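Local atomic coordinates of glycoside Hydrolase (Bacteroides uniformis, PDB entry 5T9X), a protein that probably cleaves agarose as a family 16 glycoside hydrolase, serving the breakdown of this algal polysaccharide by a human gut bacterium. Residues G86-K91 with D111-S116; D94-N99 with D298-M303; H219-R224 with T291-E296; T245-D250 with Y267-M272. All coordinates share one frame; numbering follows the deposited sequence.

Interaction 1 (G86-K91 with D111-S116); sequences GNFEKK and DHISVS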
loop_
_atom_site.group_PDB
_atom_site.type_symbol
_atom_site.label_atom_id
_atom_site.label_comp_id
_atom_site.label_asym_id
_atom_site.label_seq_id
_atom_site.Cartn_x
_atom_site.Cartn_y
_atom_site.Cartn_z
ATOM N N GLY A 86 -6.468 4.669 21.801
ATOM C CA GLY A 86 -7.188 3.539 22.369
ATOM C C GLY A 86 -6.873 2.237 21.661
ATOM O O GLY A 86 -5.771 1.708 21.796
ATOM N N ASN A 87 -7.829 1.742 20.882
ATOM C CA ASN A 87 -7.690 0.419 20.249
ATOM C C ASN A 87 -6.706 0.344 19.091
ATOM O O ASN A 87 -6.136 -0.712 18.849
ATOM C CB ASN A 87 -9.038 -0.109 19.765
ATOM C CG ASN A 87 -9.819 -0.792 20.867
ATOM O OD1 ASN A 87 -9.753 -0.375 22.023
ATOM N ND2 ASN A 87 -10.539 -1.862 20.518
ATOM N N PHE A 88 -6.564 1.451 18.366
ATOM C CA PHE A 88 -5.554 1.634 17.317
ATOM C C PHE A 88 -4.130 1.352 17.833
ATOM O O PHE A 88 -3.384 0.607 17.221
ATOM C CB PHE A 88 -5.678 3.077 16.768
ATOM C CG PHE A 88 -4.707 3.414 15.700
ATOM C CD1 PHE A 88 -5.000 3.137 14.370
ATOM C CD2 PHE A 88 -3.490 4.023 16.020
ATOM C CE1 PHE A 88 -4.090 3.436 13.376
ATOM C CE2 PHE A 88 -2.583 4.337 15.029
ATOM C CZ PHE A 88 -2.886 4.038 13.704
ATOM N N GLU A 89 -3.803 1.920 18.988
ATOM C CA GLU A 89 -2.494 1.790 19.616
ATOM C C GLU A 89 -2.086 0.364 19.957
ATOM O O GLU A 89 -0.920 0.122 20.218
ATOM C CB GLU A 89 -2.458 2.666 20.878
ATOM C CG GLU A 89 -1.131 2.693 21.635
ATOM C CD GLU A 89 -0.904 3.960 22.474
ATOM O OE1 GLU A 89 -1.885 4.688 22.796
ATOM O OE2 GLU A 89 0.281 4.237 22.811
ATOM N N LYS A 90 -3.018 -0.585 19.984
ATOM C CA LYS A 90 -2.660 -1.968 20.301
ATOM C C LYS A 90 -1.997 -2.696 19.145
ATOM O O LYS A 90 -1.360 -3.737 19.373
ATOM C CB LYS A 90 -3.879 -2.775 20.742
ATOM C CG LYS A 90 -4.525 -2.304 22.034
ATOM C CD LYS A 90 -5.942 -2.847 22.136
ATOM C CE LYS A 90 -6.567 -2.508 23.480
ATOM N NZ LYS A 90 -8.000 -2.909 23.510
ATOM N N LYS A 91 -2.180 -2.196 17.916
ATOM C CA LYS A 91 -1.627 -2.848 16.721
ATOM C C LYS A 91 -0.879 -1.968 15.733
ATOM O O LYS A 91 -0.264 -2.493 14.817
ATOM C CB LYS A 91 -2.757 -3.582 15.978
ATOM C CG LYS A 91 -3.340 -4.715 16.789
ATOM C CD LYS A 91 -4.634 -5.208 16.191
ATOM C CE LYS A 91 -5.223 -6.298 17.058
ATOM N NZ LYS A 91 -6.157 -7.063 16.220
ATOM N N ASP A 111 -2.313 13.337 12.888
ATOM C CA ASP A 111 -3.733 13.672 12.989
ATOM C C ASP A 111 -4.510 13.484 11.696
ATOM O O ASP A 111 -5.705 13.692 11.696
ATOM C CB ASP A 111 -3.935 15.101 13.565
ATOM C CG ASP A 111 -3.515 16.215 12.598
ATOM O OD1 ASP A 111 -3.315 15.982 11.391
ATOM O OD2 ASP A 111 -3.392 17.358 13.056
ATOM N N HIS A 112 -3.840 13.113 10.604
ATOM C CA HIS A 112 -4.526 12.720 9.366
ATOM C C HIS A 112 -4.897 11.230 9.340
ATOM O O HIS A 112 -5.408 10.747 8.321
ATOM C CB HIS A 112 -3.698 13.139 8.144
ATOM C CG HIS A 112 -3.830 14.592 7.832
ATOM N ND1 HIS A 112 -3.549 15.578 8.755
ATOM C CD2 HIS A 112 -4.268 15.233 6.723
ATOM C CE1 HIS A 112 -3.791 16.763 8.222
ATOM N NE2 HIS A 112 -4.233 16.581 6.990
ATOM N N ILE A 113 -4.648 10.516 10.449
ATOM C CA ILE A 113 -5.064 9.124 10.617
ATOM C C ILE A 113 -6.205 9.018 11.614
ATOM O O ILE A 113 -6.114 9.551 12.729
ATOM C CB ILE A 113 -3.936 8.271 11.194
ATOM C CG1 ILE A 113 -2.720 8.300 10.279
ATOM C CG2 ILE A 113 -4.406 6.848 11.482
ATOM C CD1 ILE A 113 -2.973 7.838 8.862
ATOM N N SER A 114 -7.232 8.250 11.255
ATOM C CA SER A 114 -8.258 7.897 12.217
ATOM C C SER A 114 -8.989 6.615 11.848
ATOM O O SER A 114 -8.825 6.066 10.759
ATOM C CB SER A 114 -9.258 9.057 12.370
ATOM O OG SER A 114 -10.009 9.283 11.181
ATOM N N VAL A 115 -9.782 6.138 12.799
ATOM C CA VAL A 115 -10.647 4.987 12.618
ATOM C C VAL A 115 -12.049 5.372 13.094
ATOM O O VAL A 115 -12.221 5.853 14.224
ATOM C CB VAL A 115 -10.141 3.783 13.405
ATOM C CG1 VAL A 115 -10.985 2.571 13.074
ATOM C CG2 VAL A 115 -8.680 3.519 13.081
ATOM N N SER A 116 -13.022 5.184 12.207
ATOM C CA SER A 116 -14.427 5.446 12.484
ATOM C C SER A 116 -15.307 4.831 11.413
ATOM O O SER A 116 -14.886 4.696 10.256
ATOM C CB SER A 116 -14.701 6.949 12.556
ATOM O OG SER A 116 -14.791 7.509 11.270
#
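Phe88 reaches across from a turn with helix-like backbone angles to the inward-pointing Ile113 and Val115 of strand 113-116, and its ring makes every contact between the two segments. The side chain leaves the backbone with CB directed at the strand and CG anti to the backbone N (chi1 180°), which extends the ring straight out of the turn formed by residues 87-90. On the near side of the ring, CD1 lies 3.9 Å from Val115 CG2, the methyl of that valine set beside its own backbone N. Further out, CE1 and then CZ meet a single atom, Ile113 CG2, with Phe88 CZ 3.9 Å from it. Both methyls approach at a slant to the ring, and the long axis of the phenylalanine runs roughly perpendicular to the isoleucine side chain. Ser114, between the two partners, turns to the other side, as expected of alternating residues in a strand.

The turn that presents Phe88 is closed by a backbone hydrogen bond from Lys91 N to Phe88 O (3.1 Å), whereas the lysine-asparagine link from Lys90 NZ to Asn87 OD1 is weak at 3.4 Å. Val152 of strand 140-154 touches both Phe88 and Ile113, so strands of two different sheets share this small core, and Trp92 meets the phenylalanine ring as well. Across the two segments only carbon meets carbon, and all three residues are buried. The contact therefore rests on van der Waals fit and exclusion of water, with no directional bond to fix how the ring is turned.

Interaction 2 (D94-N99 with D298-M303); sequences DYYHAN and DIIINM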
loop_
_atom_site.group_PDB
_atom_site.type_symbol
_atom_site.label_atom_id
_atom_site.label_comp_id
_atom_site.label_asym_id
_atom_site.label_seq_id
_atom_site.Cartn_x
_atom_site.Cartn_y
_atom_site.Cartn_z
ATOM N N ASP A 94 0.715 5.703 14.179
ATOM C CA ASP A 94 0.210 6.669 13.164
ATOM C C ASP A 94 1.329 7.472 12.457
ATOM O O ASP A 94 1.170 8.664 12.156
ATOM C CB ASP A 94 -0.881 7.612 13.767
ATOM C CG ASP A 94 -0.448 8.283 15.081
ATOM O OD1 ASP A 94 0.716 8.081 15.502
ATOM O OD2 ASP A 94 -1.288 8.976 15.713
ATOM N N TYR A 95 2.450 6.806 12.188
ATOM C CA TYR A 95 3.530 7.380 11.391
ATOM C C TYR A 95 4.227 6.271 10.626
ATOM O O TYR A 95 3.849 5.121 10.737
ATOM C CB TYR A 95 4.519 8.155 12.283
ATOM C CG TYR A 95 5.139 9.350 11.597
ATOM C CD1 TYR A 95 4.396 10.485 11.330
ATOM C CD2 TYR A 95 6.473 9.339 11.189
ATOM C CE1 TYR A 95 4.964 11.585 10.684
ATOM C CE2 TYR A 95 7.053 10.431 10.552
ATOM C CZ TYR A 95 6.300 11.558 10.311
ATOM O OH TYR A 95 6.860 12.640 9.668
ATOM N N TYR A 96 5.210 6.638 9.813
ATOM C CA TYR A 96 6.085 5.702 9.074
ATOM C C TYR A 96 7.013 5.091 10.082
ATOM O O TYR A 96 7.166 5.639 11.165
ATOM C CB TYR A 96 6.860 6.511 8.030
ATOM C CG TYR A 96 7.783 5.817 7.066
ATOM C CD1 TYR A 96 7.298 4.990 6.059
ATOM C CD2 TYR A 96 9.151 6.103 7.063
ATOM C CE1 TYR A 96 8.156 4.408 5.126
ATOM C CE2 TYR A 96 10.012 5.522 6.138
ATOM C CZ TYR A 96 9.516 4.691 5.172
ATOM O OH TYR A 96 10.386 4.157 4.274
ATOM N N HIS A 97 7.658 3.990 9.706
ATOM C CA HIS A 97 8.537 3.231 10.604
ATOM C C HIS A 97 9.872 3.929 11.028
ATOM O O HIS A 97 10.634 3.374 11.801
ATOM C CB HIS A 97 8.743 1.762 10.073
ATOM C CG HIS A 97 9.722 1.585 8.935
ATOM N ND1 HIS A 97 10.604 2.558 8.507
ATOM C CD2 HIS A 97 9.998 0.490 8.185
ATOM C CE1 HIS A 97 11.332 2.093 7.511
ATOM N NE2 HIS A 97 10.995 0.835 7.306
ATOM N N ALA A 98 10.144 5.123 10.504
ATOM C CA ALA A 98 11.362 5.900 10.791
ATOM C C ALA A 98 10.935 7.354 10.752
ATOM O O ALA A 98 9.839 7.658 10.259
ATOM C CB ALA A 98 12.446 5.637 9.736
ATOM N N ASN A 99 11.779 8.258 11.234
ATOM C CA ASN A 99 11.399 9.658 11.301
ATOM C C ASN A 99 11.611 10.397 9.951
ATOM O O ASN A 99 12.442 11.275 9.821
ATOM C CB ASN A 99 12.104 10.336 12.469
ATOM C CG ASN A 99 11.525 11.710 12.792
ATOM O OD1 ASN A 99 10.525 12.168 12.194
ATOM N ND2 ASN A 99 12.171 12.400 13.731
ATOM N N ASP A 298 7.559 -4.707 8.148
ATOM C CA ASP A 298 6.492 -3.902 8.700
ATOM C C ASP A 298 5.428 -3.767 7.632
ATOM O O ASP A 298 5.748 -3.708 6.438
ATOM C CB ASP A 298 7.005 -2.510 9.041
ATOM C CG ASP A 298 8.084 -2.526 10.106
ATOM O OD1 ASP A 298 7.960 -3.340 11.038
ATOM O OD2 ASP A 298 9.049 -1.723 10.035
ATOM N N ILE A 299 4.168 -3.706 8.050
ATOM C CA ILE A 299 3.101 -3.405 7.127
ATOM C C ILE A 299 2.823 -1.920 7.178
ATOM O O ILE A 299 2.736 -1.323 8.259
ATOM C CB ILE A 299 1.859 -4.225 7.438
ATOM C CG1 ILE A 299 2.112 -5.679 7.048
ATOM C CG2 ILE A 299 0.648 -3.695 6.685
ATOM C CD1 ILE A 299 1.174 -6.623 7.752
ATOM N N ILE A 300 2.684 -1.315 6.004
ATOM C CA ILE A 300 2.465 0.118 5.914
ATOM C C ILE A 300 1.204 0.423 5.095
ATOM O O ILE A 300 0.963 -0.179 4.055
ATOM C CB ILE A 300 3.702 0.843 5.329
ATOM C CG1 ILE A 300 4.960 0.450 6.106
ATOM C CG2 ILE A 300 3.548 2.371 5.388
ATOM C CD1 ILE A 300 6.207 1.069 5.546
ATOM N N ILE A 301 0.394 1.346 5.596
ATOM C CA ILE A 301 -0.773 1.806 4.894
ATOM C C ILE A 301 -0.632 3.311 4.858
ATOM O O ILE A 301 -0.480 3.927 5.928
ATOM C CB ILE A 301 -2.070 1.419 5.651
ATOM C CG1 ILE A 301 -2.124 -0.087 5.916
ATOM C CG2 ILE A 301 -3.304 1.845 4.863
ATOM C CD1 ILE A 301 -3.249 -0.519 6.838
ATOM N N ASN A 302 -0.692 3.921 3.673
ATOM C CA ASN A 302 -0.622 5.382 3.613
ATOM C C ASN A 302 -1.234 6.012 2.380
ATOM O O ASN A 302 -1.704 5.317 1.478
ATOM C CB ASN A 302 0.843 5.812 3.760
ATOM C CG ASN A 302 1.714 5.471 2.543
ATOM O OD1 ASN A 302 1.244 5.347 1.435
ATOM N ND2 ASN A 302 3.016 5.401 2.759
ATOM N N MET A 303 -1.199 7.338 2.328
ATOM C CA MET A 303 -1.213 8.020 1.037
ATOM C C MET A 303 0.074 8.820 0.811
ATOM O O MET A 303 0.749 9.210 1.754
ATOM C CB MET A 303 -2.427 8.910 0.891
ATOM C CG MET A 303 -3.782 8.247 1.087
ATOM S SD MET A 303 -5.156 9.464 1.075
ATOM C CE MET A 303 -5.308 9.696 -0.679
#
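A mixed contact, part apolar and part polar edge, joins His97 and Tyr96 of the loop after strand 92-93 to Asp298 and Ile300 of strand 298-304, which runs between strands 140-154 and 176-182. In the polar half, Asp298 OD2 comes to 3.0 Å from His97 CD2, at the ring edge and close to its plane. The imidazole and carboxylate planes stand 78° apart. His97 takes the crowded position between backbone N and carbonyl carbon (chi1 78°), which turns the CD2 edge of the imidazole to the carboxylate. The carboxylate's strong partner is Arg157, which forms a salt bridge with OD1; the histidine nitrogen NE2 remains 4.2 Å from Asp298 OD2.

In the apolar half, Ile300 CD1 rests 3.9 Å from Tyr96 CE1, approaching the phenol ring obliquely. His97 ND1 lies 3.8 Å above one face of that ring, near its rim, and Trp100 and Trp108 pack on the tyrosine as well. Ile299 and Ile301 turn instead to strand 329-341 of the second sheet. Asp298 and Ile300 thus point away from the second sheet, to the side that in family 16 β-jelly rolls is the concave, substrate-binding one; the loop of residues 94-99 probably borders it.

Interaction 3 (H219-R224 with T291-E296); sequences HHVFIR and TGLSKE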
loop_
_atom_site.group_PDB
_atom_site.type_symbol
_atom_site.label_atom_id
_atom_site.label_comp_id
_atom_site.label_asym_id
_atom_site.label_seq_id
_atom_site.Cartn_x
_atom_site.Cartn_y
_atom_site.Cartn_z
ATOM N N HIS A 219 7.071 -5.229 -6.257
ATOM C CA HIS A 219 7.954 -5.333 -5.112
ATOM C C HIS A 219 9.246 -4.618 -5.487
ATOM O O HIS A 219 9.478 -4.380 -6.678
ATOM C CB HIS A 219 8.192 -6.819 -4.762
ATOM C CG HIS A 219 9.153 -7.510 -5.659
ATOM N ND1 HIS A 219 8.770 -8.109 -6.831
ATOM C CD2 HIS A 219 10.482 -7.731 -5.539
ATOM C CE1 HIS A 219 9.826 -8.661 -7.407
ATOM N NE2 HIS A 219 10.878 -8.445 -6.640
ATOM N N HIS A 220 10.055 -4.264 -4.498
ATOM C CA HIS A 220 11.334 -3.643 -4.763
ATOM C C HIS A 220 12.419 -4.348 -3.960
ATOM O O HIS A 220 12.165 -4.850 -2.859
ATOM C CB HIS A 220 11.346 -2.159 -4.384
ATOM C CG HIS A 220 10.349 -1.322 -5.121
ATOM N ND1 HIS A 220 10.701 -0.451 -6.132
ATOM C CD2 HIS A 220 9.006 -1.206 -4.983
ATOM C CE1 HIS A 220 9.620 0.151 -6.594
ATOM N NE2 HIS A 220 8.575 -0.295 -5.918
ATOM N N VAL A 221 13.628 -4.348 -4.516
ATOM C CA VAL A 221 14.832 -4.676 -3.795
ATOM C C VAL A 221 15.789 -3.490 -3.981
ATOM O O VAL A 221 15.875 -2.959 -5.071
ATOM C CB VAL A 221 15.427 -5.974 -4.333
ATOM C CG1 VAL A 221 16.684 -6.304 -3.578
ATOM C CG2 VAL A 221 14.463 -7.107 -4.100
ATOM N N PHE A 222 16.488 -3.087 -2.924
ATOM C CA PHE A 222 17.346 -1.904 -2.938
ATOM C C PHE A 222 18.731 -2.187 -2.425
ATOM O O PHE A 222 18.915 -3.028 -1.548
ATOM C CB PHE A 222 16.834 -0.781 -2.028
ATOM C CG PHE A 222 15.406 -0.371 -2.260
ATOM C CD1 PHE A 222 15.093 0.627 -3.159
ATOM C CD2 PHE A 222 14.375 -0.917 -1.498
ATOM C CE1 PHE A 222 13.779 1.041 -3.344
ATOM C CE2 PHE A 222 13.064 -0.511 -1.683
ATOM C CZ PHE A 222 12.764 0.471 -2.616
ATOM N N ILE A 223 19.700 -1.457 -2.965
ATOM C CA ILE A 223 20.979 -1.248 -2.305
ATOM C C ILE A 223 20.911 0.184 -1.792
ATOM O O ILE A 223 20.561 1.084 -2.532
ATOM C CB ILE A 223 22.181 -1.337 -3.257
ATOM C CG1 ILE A 223 22.165 -2.613 -4.106
ATOM C CG2 ILE A 223 23.483 -1.230 -2.455
ATOM C CD1 ILE A 223 22.612 -3.842 -3.372
ATOM N N ARG A 224 21.296 0.405 -0.551
ATOM C CA ARG A 224 21.163 1.737 0.036
ATOM C C ARG A 224 22.184 2.801 -0.438
ATOM O O ARG A 224 21.797 3.973 -0.666
ATOM C CB ARG A 224 21.091 1.627 1.569
ATOM C CG ARG A 224 19.707 1.140 2.001
ATOM C CD ARG A 224 18.689 2.274 1.802
ATOM N NE ARG A 224 17.452 1.913 1.095
ATOM C CZ ARG A 224 16.575 2.810 0.637
ATOM N NH1 ARG A 224 15.454 2.410 0.028
ATOM N NH2 ARG A 224 16.813 4.122 0.771
ATOM N N THR A 291 19.656 -14.134 -1.354
ATOM C CA THR A 291 18.679 -14.442 -0.288
ATOM C C THR A 291 17.227 -14.397 -0.777
ATOM O O THR A 291 16.411 -15.115 -0.242
ATOM C CB THR A 291 18.781 -13.513 0.949
ATOM O OG1 THR A 291 18.532 -12.156 0.565
ATOM C CG2 THR A 291 20.132 -13.616 1.610
ATOM N N GLY A 292 16.935 -13.560 -1.790
ATOM C CA GLY A 292 15.577 -13.247 -2.199
ATOM C C GLY A 292 14.880 -12.375 -1.177
ATOM O O GLY A 292 15.539 -11.697 -0.343
ATOM N N LEU A 293 13.553 -12.367 -1.265
ATOM C CA LEU A 293 12.711 -11.654 -0.319
ATOM C C LEU A 293 12.603 -12.474 0.963
ATOM O O LEU A 293 11.740 -13.337 1.091
ATOM C CB LEU A 293 11.318 -11.405 -0.891
ATOM C CG LEU A 293 11.292 -10.466 -2.109
ATOM C CD1 LEU A 293 9.952 -10.553 -2.847
ATOM C CD2 LEU A 293 11.600 -9.044 -1.683
ATOM N N SER A 294 13.480 -12.162 1.904
ATOM C CA SER A 294 13.745 -12.999 3.045
ATOM C C SER A 294 13.634 -12.280 4.372
ATOM O O SER A 294 13.648 -12.918 5.403
ATOM C CB SER A 294 15.164 -13.549 2.905
ATOM O OG SER A 294 16.097 -12.464 2.777
ATOM N N LYS A 295 13.548 -10.967 4.385
ATOM C CA LYS A 295 13.649 -10.234 5.661
ATOM C C LYS A 295 12.260 -9.912 6.111
ATOM O O LYS A 295 11.402 -9.640 5.288
ATOM C CB LYS A 295 14.439 -8.948 5.488
ATOM C CG LYS A 295 15.855 -9.212 5.063
ATOM C CD LYS A 295 16.585 -7.913 4.920
ATOM C CE LYS A 295 17.991 -8.099 4.354
ATOM N NZ LYS A 295 18.626 -6.761 4.125
ATOM N N GLU A 296 12.024 -9.951 7.402
ATOM C CA GLU A 296 10.689 -9.682 7.903
ATOM C C GLU A 296 10.303 -8.211 7.681
ATOM O O GLU A 296 11.158 -7.327 7.658
ATOM C CB GLU A 296 10.549 -10.129 9.375
ATOM C CG GLU A 296 11.472 -9.464 10.382
ATOM C CD GLU A 296 11.219 -9.925 11.818
ATOM O OE1 GLU A 296 10.962 -11.152 12.003
ATOM O OE2 GLU A 296 11.297 -9.058 12.750
#
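Residues 219-224, on strand 215-224, and the irregular segment 291-296 keep their backbones well apart, the closest CA atoms being those of Val221 and Leu293 at 8.1 Å, and side chains span the difference. Leu293 does most of the work with its two terminal methyls. CD1 sits 3.9 Å from His219 CD2, meeting the imidazole at a slant, while Leu293 CD2 faces Val221 CG2 at 4.2 Å. The His219 ring is also held by a hydrogen bond from NE2 to Ile282 O.

His219 and Leu293 both also touch Leu264 of strand 263-268, which places the leucine in the hydrophobic layer between the two sheets of the sandwich. Next to strand 215-224 runs strand 188-195, bearing the Glu-x-Asp-x-x-Glu signature that carries the catalytic machinery in family 16 enzymes. His220, pointing the other way from Val221, packs on Glu189 and Asp191 of that strand and binds Asp229 through ND1; a bound imidazole, probably from the crystallisation liquor, lies about 5 Å from its side chain. The loop is tied to the neighbouring strands by Trp258 NE1, hydrogen-bonded to Leu293 O, and by Gln188 OE1, which accepts from the backbone N of Ser294 and Lys295.

Interaction 4 (T245-D250 with Y267-M272); sequences TIWRND and YVDGKM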
loop_
_atom_site.group_PDB
_atom_site.type_symbol
_atom_site.label_atom_id
_atom_site.label_comp_id
_atom_site.label_asym_id
_atom_site.label_seq_id
_atom_site.Cartn_x
_atom_site.Cartn_y
_atom_site.Cartn_z
ATOM N N THR A 245 -12.629 -2.406 -14.854
ATOM C CA THR A 245 -13.048 -1.959 -13.531
ATOM C C THR A 245 -12.262 -0.728 -13.045
ATOM O O THR A 245 -11.017 -0.714 -13.039
ATOM C CB THR A 245 -12.866 -3.063 -12.488
ATOM O OG1 THR A 245 -13.575 -4.212 -12.918
ATOM C CG2 THR A 245 -13.404 -2.641 -11.129
ATOM N N ILE A 246 -13.018 0.287 -12.647
ATOM C CA ILE A 246 -12.502 1.493 -12.050
ATOM C C ILE A 246 -12.504 1.255 -10.545
ATOM O O ILE A 246 -13.555 1.404 -9.903
ATOM C CB ILE A 246 -13.404 2.716 -12.390
ATOM C CG1 ILE A 246 -13.668 2.823 -13.919
ATOM C CG2 ILE A 246 -12.842 4.017 -11.802
ATOM C CD1 ILE A 246 -12.432 2.774 -14.801
ATOM N N TRP A 247 -11.324 0.956 -9.987
ATOM C CA TRP A 247 -11.182 0.452 -8.608
ATOM C C TRP A 247 -11.652 1.435 -7.493
ATOM O O TRP A 247 -12.196 1.012 -6.477
ATOM C CB TRP A 247 -9.723 -0.030 -8.363
ATOM C CG TRP A 247 -9.250 -1.013 -9.421
ATOM C CD1 TRP A 247 -8.423 -0.743 -10.476
ATOM C CD2 TRP A 247 -9.631 -2.394 -9.559
ATOM N NE1 TRP A 247 -8.246 -1.866 -11.245
ATOM C CE2 TRP A 247 -8.982 -2.892 -10.713
ATOM C CE3 TRP A 247 -10.428 -3.254 -8.814
ATOM C CZ2 TRP A 247 -9.115 -4.219 -11.138
ATOM C CZ3 TRP A 247 -10.561 -4.570 -9.227
ATOM C CH2 TRP A 247 -9.906 -5.040 -10.383
ATOM N N ARG A 248 -11.405 2.724 -7.691
ATOM C CA ARG A 248 -12.000 3.846 -6.934
ATOM C C ARG A 248 -13.480 3.691 -6.499
ATOM O O ARG A 248 -13.895 4.171 -5.441
ATOM C CB ARG A 248 -11.894 5.090 -7.843
ATOM C CG ARG A 248 -12.881 6.222 -7.566
ATOM C CD ARG A 248 -13.551 6.701 -8.826
ATOM N NE ARG A 248 -12.559 7.329 -9.660
ATOM C CZ ARG A 248 -12.737 7.708 -10.917
ATOM N NH1 ARG A 248 -13.883 7.532 -11.550
ATOM N NH2 ARG A 248 -11.718 8.277 -11.541
ATOM N N ASN A 249 -14.283 3.081 -7.351
ATOM C CA ASN A 249 -15.729 3.074 -7.156
ATOM C C ASN A 249 -16.244 2.157 -6.074
ATOM O O ASN A 249 -17.386 2.272 -5.704
ATOM C CB ASN A 249 -16.449 2.759 -8.486
ATOM C CG ASN A 249 -16.293 3.876 -9.514
ATOM O OD1 ASN A 249 -16.010 5.026 -9.186
ATOM N ND2 ASN A 249 -16.477 3.530 -10.768
ATOM N N ASP A 250 -15.433 1.242 -5.582
ATOM C CA ASP A 250 -15.885 0.372 -4.529
ATOM C C ASP A 250 -14.727 -0.168 -3.679
ATOM O O ASP A 250 -13.560 0.119 -3.969
ATOM C CB ASP A 250 -16.689 -0.777 -5.144
ATOM C CG ASP A 250 -17.926 -1.128 -4.324
ATOM O OD1 ASP A 250 -17.843 -1.254 -3.057
ATOM O OD2 ASP A 250 -18.991 -1.267 -4.969
ATOM N N TYR A 267 -3.521 -11.547 -5.490
ATOM C CA TYR A 267 -4.936 -11.910 -5.591
ATOM C C TYR A 267 -5.811 -10.667 -5.555
ATOM O O TYR A 267 -5.713 -9.861 -4.658
ATOM C CB TYR A 267 -5.332 -12.880 -4.477
ATOM C CG TYR A 267 -4.669 -14.229 -4.612
ATOM C CD1 TYR A 267 -5.333 -15.290 -5.218
ATOM C CD2 TYR A 267 -3.371 -14.445 -4.134
ATOM C CE1 TYR A 267 -4.732 -16.549 -5.339
ATOM C CE2 TYR A 267 -2.751 -15.684 -4.259
ATOM C CZ TYR A 267 -3.441 -16.734 -4.877
ATOM O OH TYR A 267 -2.850 -17.969 -5.032
ATOM N N VAL A 268 -6.662 -10.505 -6.555
ATOM C CA VAL A 268 -7.606 -9.382 -6.600
ATOM C C VAL A 268 -9.003 -9.986 -6.601
ATOM O O VAL A 268 -9.332 -10.838 -7.455
ATOM C CB VAL A 268 -7.385 -8.497 -7.821
ATOM C CG1 VAL A 268 -8.454 -7.423 -7.917
ATOM C CG2 VAL A 268 -6.012 -7.858 -7.735
ATOM N N ASP A 269 -9.784 -9.585 -5.596
ATOM C CA ASP A 269 -11.111 -10.136 -5.337
ATOM C C ASP A 269 -11.111 -11.668 -5.429
ATOM O O ASP A 269 -11.936 -12.240 -6.100
ATOM C CB ASP A 269 -12.148 -9.484 -6.264
ATOM C CG ASP A 269 -12.334 -7.962 -5.993
ATOM O OD1 ASP A 269 -12.313 -7.485 -4.809
ATOM O OD2 ASP A 269 -12.533 -7.213 -6.992
ATOM N N GLY A 270 -10.155 -12.313 -4.756
ATOM C CA GLY A 270 -10.089 -13.766 -4.654
ATOM C C GLY A 270 -9.531 -14.521 -5.859
ATOM O O GLY A 270 -9.443 -15.742 -5.828
ATOM N N LYS A 271 -9.143 -13.806 -6.914
ATOM C CA LYS A 271 -8.662 -14.424 -8.132
ATOM C C LYS A 271 -7.154 -14.168 -8.214
ATOM O O LYS A 271 -6.676 -13.058 -7.950
ATOM C CB LYS A 271 -9.382 -13.841 -9.338
ATOM C CG LYS A 271 -9.298 -14.725 -10.574
ATOM C CD LYS A 271 -9.046 -13.952 -11.886
ATOM C CE LYS A 271 -8.740 -14.896 -13.058
ATOM N NZ LYS A 271 -7.895 -14.246 -14.102
ATOM N N MET A 272 -6.411 -15.201 -8.571
ATOM C CA MET A 272 -4.976 -15.080 -8.721
ATOM C C MET A 272 -4.686 -14.406 -10.073
ATOM O O MET A 272 -4.951 -14.996 -11.118
ATOM C CB MET A 272 -4.361 -16.466 -8.537
ATOM C CG MET A 272 -3.065 -16.824 -9.214
ATOM S SD MET A 272 -1.646 -15.716 -9.135
ATOM C CE MET A 272 -1.142 -16.029 -10.838
#
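The indole of Trp247 meets Asp269 at its edge and Val268 obliquely, and carries a carbonyl on one face. Asp269 OD2 lies in the ring plane, 4.0 Å from Trp247 CZ3, with the carboxylate tilted 46° from the indole. On the face, Thr245 O sits 3.5 Å above the ring plane, displaced toward the rim. Val268 CG1 advances on the six-membered ring from the opposite direction and lies 3.7 Å from Trp247 CH2, with CZ3 almost as close. The tryptophan's chi1 of -52° sets CG beside the backbone N and sends the indole out toward the hairpin; its NE1 makes a weak hydrogen bond with Asp213 O.

Val268 and Asp269 belong to a β-hairpin whose type I' turn runs from Val268 to Lys271, with Asp269 and Gly270 as the two central residues. Paired backbone bonds close it, Val268 N to Lys271 O at 2.9 Å and Lys271 N to Val268 O at 3.0 Å. This connects strands 263-268 and 271-277 in the antiparallel sheet, the one opposite the sheet with the family signature. Trp247 in turn opens a short 3-10 segment, in which Asn249 N donates to Ile246 O at 3.1 Å.

The carboxylate of Asp269 is occupied at both oxygens: OD2 bonds to His252 ND1 and OD1 to Arg253 N. His252 also meets the Trp247 indole edge-to-face.

Interactions 1 and 2 touch: Phe88 CE2 packs 3.7 Å from Asp94 N, and Ile113 CG1 lies 4.0 Å from Asp94 CB. Their segments alternate along the chain. Interaction 3 shares the mixed sheet with interaction 2, their centres 18 Å apart, and segments 291-296 and 298-303 nearly adjoin in sequence. Interaction 4 stands on the other side of the chain's centre from interaction 2, with centres 24 Å apart, yet reaches the same antiparallel sheet as interaction 1. The sodium, bound by Glu51, Asp75, Asn77, Gly118 and Asp332, is about 7 Å from the side chain of Val115 in interaction 1. His220 of interaction 3 packs on Glu189 and Asp191, consistent with a place beside the probable active site.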